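PDB 4BJI: transcription factor tau subunit sfc1 from Schizosaccharomyces pombe, which helps TFIIIC recognise the box A promoter element of tRNA and similar genes, as part of the tauA domain, for RNA polymerase III initiation. Local coordinates for residues A[84-88]-A[163-168]; A[153-158]-A[170-174]. All blocks are in the same frame, centred on the assembly; numbering follows the deposited sequence. Where two conformers were deposited one is given.

Both contacts lie in the DNA-binding domain of sfc1, and their segments alternate along the chain: 84-88, 153-158, 163-168, 170-174. Contact 1 sets the turn between strands 79-82 and 90-93 against the loop 163-168; contact 2 joins the end of helix 151-155 to the start of helix 172-189, the helix that follows this loop. Their centres are about 14 Å apart, and they touch through packing of Thr167 CG2 on Ser172 CA at 4.2 Å. Thr167 OG1 is also hydrogen-bonded to Tyr170 O, tying the two directly. Contact 1 is nearer the centre of the chain, about 11 Å away against about 17 Å for contact 2, measured between centres.

Contact 1: A[84-88]-A[163-168]; sequences SGPFR and CHRDTG
Neither segment is regular helix or strand. Residues Gly85 to Arg88 form a type I beta turn, closed by Arg88 N to Gly85 O at 3.0 Å, with Pro86 and Phe87 at its corners. Facing it, 163-168 curls back on itself: His164 N donates to Gly168 O at 2.8 Å and Gly168 N to His164 O at 2.9 Å. The nearest CA pairs are Gly85-Asp166 at 5.2 Å and Pro86-Gly168 at 5.3 Å. Gly85 (phi/psi 88/-172) and Gly168 (59/-130) both have positive phi; an ideal CB on Gly168 would lie only 3.0 Å from Pro86 CB. The turn 85-88 links adjacent antiparallel strands 79-82 and 90-93, so the contact is a hairpin tip docked on a loop remote in sequence. Pro86, C-gamma endo, presses its ring onto that loop's backbone: CD is 3.3 Å from Arg165 O, CG 3.7 Å from His164 O and CB 3.7 Å from Gly168 N. Gly85 CA adds a CA-H...O contact to Arg165 O at 3.6 Å. Phe87 (chi1 m) meets Cys163 (t) in an edge-on sulfur-aromatic contact, CE2 to SG 3.9 Å. His164 ND1 accepts a hydrogen bond from Thr167 N at 3.1 Å within the loop.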
loop_
_atom_site.group_PDB
_atom_site.type_symbol
_atom_site.label_atom_id
_atom_site.label_comp_id
_atom_site.label_asym_id
_atom_site.label_seq_id
_atom_site.Cartn_x
_atom_site.Cartn_y
_atom_site.Cartn_z
ATOM N N SER A 84 -5.894 4.293 8.752
ATOM C CA SER A 84 -6.470 2.992 9.050
ATOM C C SER A 84 -7.275 2.553 7.826
ATOM O O SER A 84 -7.457 3.335 6.895
ATOM C CB SER A 84 -7.343 3.082 10.290
ATOM O OG SER A 84 -8.348 4.051 10.086
ATOM N N GLY A 85 -7.782 1.324 7.869
ATOM C CA GLY A 85 -8.613 0.809 6.802
ATOM C C GLY A 85 -7.801 0.143 5.692
ATOM O O GLY A 85 -6.567 -0.042 5.823
ATOM N N PRO A 86 -8.463 -0.208 4.598
ATOM C CA PRO A 86 -7.830 -0.986 3.527
ATOM C C PRO A 86 -6.776 -0.215 2.759
ATOM O O PRO A 86 -6.024 -0.856 1.991
ATOM C CB PRO A 86 -9.005 -1.391 2.621
ATOM C CG PRO A 86 -10.061 -0.373 2.888
ATOM C CD PRO A 86 -9.895 0.014 4.357
ATOM N N PHE A 87 -6.729 1.116 2.917
ATOM C CA PHE A 87 -5.695 1.952 2.321
ATOM C C PHE A 87 -4.733 2.527 3.365
ATOM O O PHE A 87 -3.995 3.469 3.092
ATOM C CB PHE A 87 -6.294 3.038 1.425
ATOM C CG PHE A 87 -7.211 2.465 0.375
ATOM C CD1 PHE A 87 -6.696 1.941 -0.811
ATOM C CD2 PHE A 87 -8.572 2.409 0.576
ATOM C CE1 PHE A 87 -7.533 1.336 -1.742
ATOM C CE2 PHE A 87 -9.400 1.807 -0.390
ATOM C CZ PHE A 87 -8.864 1.277 -1.532
ATOM N N ARG A 88 -4.713 1.934 4.567
ATOM C CA ARG A 88 -3.818 2.388 5.645
ATOM C C ARG A 88 -2.393 2.554 5.146
ATOM O O ARG A 88 -1.861 1.702 4.457
ATOM C CB ARG A 88 -3.868 1.395 6.801
ATOM C CG ARG A 88 -2.963 1.698 7.951
ATOM C CD ARG A 88 -2.831 0.469 8.863
ATOM N NE ARG A 88 -1.995 0.742 10.024
ATOM C CZ ARG A 88 -1.816 -0.139 10.990
ATOM N NH1 ARG A 88 -2.432 -1.305 10.902
ATOM N NH2 ARG A 88 -1.044 0.145 12.032
ATOM N N CYS A 163 -16.925 -0.703 -0.868
ATOM C CA CYS A 163 -15.609 -0.774 -0.230
ATOM C C CYS A 163 -15.775 -0.943 1.283
ATOM O O CYS A 163 -16.229 -0.045 1.973
ATOM C CB CYS A 163 -14.816 0.488 -0.528
ATOM S SG CYS A 163 -13.082 0.416 -0.139
ATOM N N HIS A 164 -15.444 -2.132 1.766
ATOM C CA HIS A 164 -15.596 -2.497 3.167
ATOM C C HIS A 164 -14.580 -1.825 4.070
ATOM O O HIS A 164 -13.419 -1.616 3.673
ATOM C CB HIS A 164 -15.468 -4.013 3.290
ATOM C CG HIS A 164 -15.767 -4.558 4.652
ATOM N ND1 HIS A 164 -14.788 -4.777 5.596
ATOM C CD2 HIS A 164 -16.926 -4.972 5.206
ATOM C CE1 HIS A 164 -15.334 -5.268 6.694
ATOM N NE2 HIS A 164 -16.632 -5.412 6.480
ATOM N N ARG A 165 -14.981 -1.493 5.291
ATOM C CA ARG A 165 -14.142 -0.749 6.219
ATOM C C ARG A 165 -12.809 -1.414 6.546
ATOM O O ARG A 165 -11.842 -0.737 6.938
ATOM C CB ARG A 165 -14.933 -0.492 7.512
ATOM C CG ARG A 165 -15.505 -1.726 8.157
ATOM C CD ARG A 165 -16.607 -1.350 9.168
ATOM N NE ARG A 165 -16.223 -0.230 10.026
ATOM C CZ ARG A 165 -17.082 0.470 10.758
ATOM N NH1 ARG A 165 -18.372 0.172 10.719
ATOM N NH2 ARG A 165 -16.656 1.469 11.522
ATOM N N ASP A 166 -12.774 -2.742 6.458
ATOM C CA ASP A 166 -11.551 -3.524 6.726
ATOM C C ASP A 166 -10.964 -4.128 5.446
ATOM O O ASP A 166 -9.744 -4.000 5.196
ATOM C CB ASP A 166 -11.823 -4.674 7.688
ATOM C CG ASP A 166 -12.314 -4.214 9.036
ATOM O OD1 ASP A 166 -11.868 -3.154 9.501
ATOM O OD2 ASP A 166 -13.113 -4.969 9.619
ATOM N N THR A 167 -11.787 -4.815 4.644
ATOM C CA THR A 167 -11.265 -5.599 3.533
ATOM C C THR A 167 -11.378 -4.871 2.188
ATOM O O THR A 167 -10.962 -5.408 1.146
ATOM C CB THR A 167 -11.970 -6.955 3.392
ATOM O OG1 THR A 167 -13.329 -6.767 2.971
ATOM C CG2 THR A 167 -11.974 -7.694 4.712
ATOM N N GLY A 168 -11.902 -3.653 2.198
ATOM C CA GLY A 168 -12.032 -2.879 0.981
ATOM C C GLY A 168 -12.883 -3.593 -0.042
ATOM O O GLY A 168 -14.020 -4.027 0.241
#

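Contact 2: A[153-158]-A[170-174]; sequences LLKDTQ and YRSGR
Segment 153-158 runs from a short helix, which starts earlier in the chain, into a loop; 170-174 enters the next helix, which begins at Ser172. CA atoms approach at Leu153-Arg174 (7.4 Å) and Thr157-Tyr170 (7.5 Å). Tyr170 (chi1 m) offers one ring face to Leu154 (m, t), whose CD2 lies 3.9 Å from the ring centroid in a CH-pi contact, while Thr157 CG2 meets the ring edge, 3.6 Å from CD1. Arg171 holds the N-cap position. Its N donates to water 1 at 2.9 Å, and this water also bonds Thr157 OG1 and Gln158 O, each at 2.8 Å. Water 2 bridges Arg171 NH1 (3.0 Å) and Gln158 O (2.8 Å). Arg174 (t, p, p) reaches back to the last part of helix 151-155: NH1 donates to Leu153 O at 2.9 Å, nearly straight at 166°. Its guanidinium is sandwiched between Thr157 OG1 and Leu153 CD2 on opposite faces. Glu208 forms salt bridges with both Arg171 and Arg174, bringing the last modelled residues, past helix 197-205, to this helix junction. Leu153 and Leu154 also pack on Val178, a turn further along helix 172-189, and Leu154 and Tyr170 meet Val142, just past strand 139-141.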
loop_
_atom_site.group_PDB
_atom_site.type_symbol
_atom_site.label_atom_id
_atom_site.label_comp_id
_atom_site.label_asym_id
_atom_site.label_seq_id
_atom_site.Cartn_x
_atom_site.Cartn_y
_atom_site.Cartn_z
ATOM N N LEU A 153 -5.015 -14.940 -6.804
ATOM C CA LEU A 153 -6.110 -14.928 -5.835
ATOM C C LEU A 153 -6.828 -13.575 -5.807
ATOM O O LEU A 153 -8.037 -13.495 -5.586
ATOM C CB LEU A 153 -5.626 -15.258 -4.430
ATOM C CG LEU A 153 -5.103 -16.675 -4.217
ATOM C CD1 LEU A 153 -4.430 -16.798 -2.850
ATOM C CD2 LEU A 153 -6.184 -17.628 -4.344
ATOM N N LEU A 154 -6.051 -12.494 -5.945
ATOM C CA LEU A 154 -6.701 -11.187 -5.966
ATOM C C LEU A 154 -7.025 -10.716 -7.384
ATOM O O LEU A 154 -8.007 -9.952 -7.546
ATOM C CB LEU A 154 -5.934 -10.119 -5.180
ATOM C CG LEU A 154 -5.742 -10.402 -3.698
ATOM C CD1 LEU A 154 -4.957 -9.278 -3.040
ATOM C CD2 LEU A 154 -7.071 -10.604 -2.977
ATOM N N LYS A 155 -6.325 -11.185 -8.411
ATOM C CA LYS A 155 -6.691 -10.798 -9.763
ATOM C C LYS A 155 -8.055 -11.367 -10.187
ATOM O O LYS A 155 -8.816 -10.700 -10.883
ATOM C CB LYS A 155 -5.628 -11.260 -10.752
ATOM C CG LYS A 155 -5.938 -10.841 -12.168
ATOM C CD LYS A 155 -4.865 -11.327 -13.125
ATOM C CE LYS A 155 -5.301 -11.115 -14.588
ATOM N NZ LYS A 155 -4.237 -10.506 -15.452
ATOM N N ASP A 156 -8.355 -12.590 -9.782
ATOM C CA ASP A 156 -9.501 -13.288 -10.334
ATOM C C ASP A 156 -10.762 -13.086 -9.514
ATOM O O ASP A 156 -11.856 -13.455 -9.939
ATOM C CB ASP A 156 -9.254 -14.790 -10.429
ATOM C CG ASP A 156 -8.115 -15.160 -11.363
ATOM O OD1 ASP A 156 -7.664 -14.319 -12.152
ATOM O OD2 ASP A 156 -7.674 -16.330 -11.305
ATOM N N THR A 157 -10.651 -12.540 -8.307
ATOM C CA THR A 157 -11.789 -12.544 -7.411
ATOM C C THR A 157 -12.830 -11.491 -7.754
ATOM O O THR A 157 -12.478 -10.371 -8.159
ATOM C CB THR A 157 -11.302 -12.422 -5.936
ATOM O OG1 THR A 157 -12.370 -12.640 -5.059
ATOM C CG2 THR A 157 -10.681 -11.064 -5.634
ATOM N N GLN A 158 -14.097 -11.843 -7.598
ATOM C CA GLN A 158 -15.155 -10.887 -7.854
ATOM C C GLN A 158 -15.207 -9.847 -6.756
ATOM O O GLN A 158 -15.439 -10.170 -5.599
ATOM C CB GLN A 158 -16.493 -11.614 -7.963
ATOM C CG GLN A 158 -17.687 -10.702 -8.240
ATOM C CD GLN A 158 -18.986 -11.446 -8.382
ATOM O OE1 GLN A 158 -19.078 -12.428 -9.103
ATOM N NE2 GLN A 158 -20.009 -10.955 -7.700
ATOM N N TYR A 170 -12.468 -6.433 -1.476
ATOM C CA TYR A 170 -12.308 -7.886 -1.504
ATOM C C TYR A 170 -13.247 -8.583 -0.534
ATOM O O TYR A 170 -13.399 -8.159 0.627
ATOM C CB TYR A 170 -10.864 -8.298 -1.181
ATOM C CG TYR A 170 -9.916 -7.760 -2.200
ATOM C CD1 TYR A 170 -9.886 -8.298 -3.491
ATOM C CD2 TYR A 170 -9.027 -6.758 -1.895
ATOM C CE1 TYR A 170 -8.999 -7.793 -4.446
ATOM C CE2 TYR A 170 -8.126 -6.262 -2.843
ATOM C CZ TYR A 170 -8.152 -6.774 -4.124
ATOM O OH TYR A 170 -7.282 -6.300 -5.097
ATOM N N ARG A 171 -13.864 -9.656 -1.003
ATOM C CA ARG A 171 -14.683 -10.515 -0.163
ATOM C C ARG A 171 -13.854 -11.010 1.017
ATOM O O ARG A 171 -12.687 -11.396 0.849
ATOM C CB ARG A 171 -15.222 -11.678 -1.010
ATOM C CG ARG A 171 -16.110 -12.648 -0.266
ATOM C CD ARG A 171 -16.592 -13.683 -1.257
ATOM N NE ARG A 171 -15.557 -14.656 -1.552
ATOM C CZ ARG A 171 -14.920 -14.788 -2.703
ATOM N NH1 ARG A 171 -15.235 -13.994 -3.735
ATOM N NH2 ARG A 171 -13.951 -15.743 -2.861
ATOM N N SER A 172 -14.446 -11.032 2.204
ATOM C CA SER A 172 -13.682 -11.313 3.411
ATOM C C SER A 172 -12.919 -12.641 3.359
ATOM O O SER A 172 -11.739 -12.662 3.697
ATOM C CB SER A 172 -14.541 -11.236 4.681
ATOM O OG SER A 172 -15.504 -12.264 4.710
ATOM N N GLY A 173 -13.524 -13.734 2.937
ATOM C CA GLY A 173 -12.788 -14.992 3.001
ATOM C C GLY A 173 -11.610 -15.039 2.059
ATOM O O GLY A 173 -10.603 -15.675 2.335
ATOM N N ARG A 174 -11.737 -14.362 0.930
ATOM C CA ARG A 174 -10.633 -14.300 -0.025
ATOM C C ARG A 174 -9.524 -13.379 0.505
ATOM O O ARG A 174 -8.334 -13.709 0.448
ATOM C CB ARG A 174 -11.132 -13.816 -1.377
ATOM C CG ARG A 174 -10.038 -13.568 -2.418
ATOM C CD ARG A 174 -9.204 -14.777 -2.804
ATOM N NE ARG A 174 -9.965 -15.990 -3.106
ATOM C CZ ARG A 174 -10.015 -16.573 -4.293
ATOM N NH1 ARG A 174 -9.471 -16.020 -5.354
ATOM N NH2 ARG A 174 -10.680 -17.713 -4.400
HETATM O O HOH W 1 -13.403 -10.365 -3.729
HETATM O O HOH W 2 -17.228 -11.748 -4.089
#